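Phosphoenolpyruvate-protein phosphotransferase (Acinetobacter sp., PDB 3CI6) probably catalyses phosphoryl transfer from phosphoenolpyruvate to a histidine of a carrier protein, this chain being the GAF domain of that longer enzyme. Local coordinates at residues Tyr48-Arg53 and Leu75-Gly80. Sequence-based numbering, arbitrary orientation. Where two conformers were deposited one is given.
Sequences YLLDER and LQLSEG. With P4G (1-ethoxy-2-(2-ethoxyethoxy)ethane), chain F.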
loop_
_atom_site.group_PDB
_atom_site.type_symbol
_atom_site.label_atom_id
_atom_site.label_comp_id
_atom_site.label_asym_id
_atom_site.label_seq_id
_atom_site.Cartn_x
_atom_site.Cartn_y
_atom_site.Cartn_z
ATOM N N TYR B 48 -10.322 -11.865 3.832
ATOM C CA TYR B 48 -9.970 -13.264 4.022
ATOM C C TYR B 48 -8.485 -13.382 3.779
ATOM O O TYR B 48 -7.969 -12.998 2.705
ATOM C CB TYR B 48 -10.755 -14.152 3.003
ATOM C CG TYR B 48 -12.229 -14.145 3.185
ATOM C CD1 TYR B 48 -12.973 -13.146 2.597
ATOM C CD2 TYR B 48 -12.905 -15.115 3.934
ATOM C CE1 TYR B 48 -14.342 -13.073 2.745
ATOM C CE2 TYR B 48 -14.273 -15.025 4.080
ATOM C CZ TYR B 48 -14.968 -14.002 3.480
ATOM O OH TYR B 48 -16.368 -13.853 3.605
ATOM N N LEU B 49 -7.753 -13.967 4.711
ATOM C CA LEU B 49 -6.318 -14.138 4.527
ATOM C C LEU B 49 -5.985 -15.579 4.217
ATOM O O LEU B 49 -6.605 -16.517 4.756
ATOM C CB LEU B 49 -5.521 -13.703 5.764
ATOM C CG LEU B 49 -5.579 -12.209 6.074
ATOM C CD1 LEU B 49 -4.535 -11.940 7.165
ATOM C CD2 LEU B 49 -5.358 -11.374 4.805
ATOM N N LEU B 50 -5.054 -15.794 3.312
ATOM C CA LEU B 50 -4.620 -17.143 2.998
ATOM C C LEU B 50 -3.793 -17.691 4.173
ATOM O O LEU B 50 -2.747 -17.138 4.497
ATOM C CB LEU B 50 -3.849 -17.132 1.664
ATOM C CG LEU B 50 -3.858 -18.429 0.844
ATOM C CD1 LEU B 50 -3.213 -18.237 -0.537
ATOM C CD2 LEU B 50 -3.175 -19.521 1.667
ATOM N N ASP B 51 -4.253 -18.808 4.767
ATOM C CA ASP B 51 -3.696 -19.505 5.899
ATOM C C ASP B 51 -2.965 -20.677 5.270
ATOM O O ASP B 51 -3.564 -21.699 4.930
ATOM C CB ASP B 51 -4.829 -19.951 6.815
ATOM C CG ASP B 51 -4.343 -20.779 7.970
ATOM O OD1 ASP B 51 -3.111 -21.057 8.017
ATOM O OD2 ASP B 51 -5.183 -21.072 8.830
ATOM N N GLU B 52 -1.664 -20.556 5.085
ATOM C CA GLU B 52 -0.971 -21.586 4.336
ATOM C C GLU B 52 -0.790 -22.864 5.164
ATOM O O GLU B 52 -0.667 -23.936 4.599
ATOM C CB GLU B 52 0.366 -21.068 3.828
ATOM C CG GLU B 52 0.749 -21.622 2.481
ATOM C CD GLU B 52 1.690 -20.703 1.725
ATOM O OE1 GLU B 52 2.427 -19.928 2.384
ATOM O OE2 GLU B 52 1.675 -20.765 0.481
ATOM N N ARG B 53 -0.788 -22.748 6.482
ATOM C CA ARG B 53 -0.732 -23.928 7.328
ATOM C C ARG B 53 -1.938 -24.853 7.152
ATOM O O ARG B 53 -1.809 -26.076 7.049
ATOM C CB ARG B 53 -0.719 -23.430 8.755
ATOM C CG ARG B 53 0.237 -24.004 9.543
ATOM C CD ARG B 53 0.258 -23.343 10.923
ATOM N NE ARG B 53 0.168 -24.395 11.906
ATOM C CZ ARG B 53 0.710 -24.375 13.113
ATOM N NH1 ARG B 53 1.398 -23.327 13.540
ATOM N NH2 ARG B 53 0.540 -25.415 13.896
ATOM N N LEU B 75 -12.644 -20.855 3.666
ATOM C CA LEU B 75 -12.898 -21.277 2.304
ATOM C C LEU B 75 -11.712 -22.046 1.771
ATOM O O LEU B 75 -10.569 -21.678 2.032
ATOM C CB LEU B 75 -13.121 -20.061 1.394
ATOM C CG LEU B 75 -14.300 -19.153 1.756
ATOM C CD1 LEU B 75 -14.267 -17.768 1.151
ATOM C CD2 LEU B 75 -15.581 -19.888 1.349
ATOM N N GLN B 76 -11.951 -23.097 0.990
ATOM C CA GLN B 76 -10.817 -23.748 0.365
ATOM C C GLN B 76 -10.236 -22.859 -0.736
ATOM O O GLN B 76 -10.869 -21.923 -1.208
ATOM C CB GLN B 76 -11.198 -25.094 -0.217
ATOM C CG GLN B 76 -11.708 -26.074 0.835
ATOM C CD GLN B 76 -10.654 -26.406 1.884
ATOM O OE1 GLN B 76 -9.627 -27.030 1.584
ATOM N NE2 GLN B 76 -10.912 -26.000 3.126
ATOM N N LEU B 77 -9.008 -23.151 -1.130
ATOM C CA LEU B 77 -8.258 -22.273 -2.011
ATOM C C LEU B 77 -8.877 -22.127 -3.406
ATOM O O LEU B 77 -8.736 -21.095 -4.025
ATOM C CB LEU B 77 -6.804 -22.727 -2.093
ATOM C CG LEU B 77 -6.031 -22.535 -0.788
ATOM C CD1 LEU B 77 -4.601 -22.932 -1.034
ATOM C CD2 LEU B 77 -6.085 -21.105 -0.249
ATOM N N SER B 78 -9.596 -23.135 -3.861
ATOM C CA SER B 78 -10.252 -23.064 -5.169
ATOM C C SER B 78 -11.742 -22.809 -5.063
ATOM O O SER B 78 -12.477 -23.004 -6.033
ATOM C CB SER B 78 -10.012 -24.375 -5.919
ATOM O OG SER B 78 -10.548 -25.479 -5.202
ATOM N N GLU B 79 -12.207 -22.358 -3.896
ATOM C CA GLU B 79 -13.633 -22.370 -3.598
ATOM C C GLU B 79 -14.310 -21.064 -3.934
ATOM O O GLU B 79 -14.010 -20.025 -3.326
ATOM C CB GLU B 79 -13.869 -22.710 -2.120
ATOM C CG GLU B 79 -15.323 -22.819 -1.752
ATOM C CD GLU B 79 -15.567 -23.369 -0.353
ATOM O OE1 GLU B 79 -14.606 -23.668 0.379
ATOM O OE2 GLU B 79 -16.759 -23.574 -0.003
ATOM N N GLY B 80 -15.258 -21.136 -4.876
ATOM C CA GLY B 80 -16.162 -20.037 -5.108
ATOM C C GLY B 80 -15.507 -18.780 -5.671
ATOM O O GLY B 80 -14.408 -18.824 -6.230
HETATM C C8 P4G F . 0.486 -15.224 11.157
HETATM C C7 P4G F . 0.073 -13.883 10.579
HETATM O O4 P4G F . -0.497 -14.089 9.299
HETATM C C6 P4G F . -1.682 -14.823 9.453
HETATM C C5 P4G F . -2.553 -15.071 8.255
HETATM O O3 P4G F . -3.611 -16.063 8.431
HETATM C C4 P4G F . -3.776 -16.514 9.741
HETATM C C3 P4G F . -4.880 -17.494 9.703
HETATM O O2 P4G F . -4.791 -18.263 10.891
HETATM C C2 P4G F . -5.117 -17.483 12.023
HETATM C C1 P4G F . -4.354 -18.133 13.173
#
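Tyr48 meets Leu75, and Leu50 meets Leu77, in an apolar contact between strand 44-51 and edge strand 74-76 with the turn that follows it; strand 56-63 lies between them, and no hydrogen bond links the two segments. Backbone bonds run instead from Leu49 to Leu58 and from Leu75 to Tyr57, so the segments sit one strand apart and meet through their side chains. In the first pair, Leu75 lays its CD1 methyl over one face of the Tyr48 ring, 4.0 Å from CE2 of that ring. A flat ring and a branched aliphatic chain suit this buried place, where Leu59 also touches the tyrosine and Pro107 touches both partners. Leu50 and Leu77 meet nearly perpendicular to each other in the more exposed part of the contact; in the conformer described, one of two deposited for Leu50, its CG lies 3.6 Å from Leu77 CD2. There chi1 of -153° sets CG anti to the backbone N and carries the branch toward Leu77, and Tyr57 of the middle strand touches both leucines. From Gln76 to Glu79 the chain makes a type I turn closed by Glu79 N to Gln76 O at 3.0 Å. The Glu79 carboxylate folds back so that OE1 accepts Gln76 N through its anti lone pair at 2.8 Å, a second link across the turn ahead of helix 80-88. Leu49 turns from this contact to the bound polyether, with its CD1 3.9 Å from C5 of P4G; Asp51 also lines that pocket and forms a salt bridge with Arg56. The contact lies at one border of the antiparallel sheet, strand order 3-2-1-6-5-4, of the GAF fold.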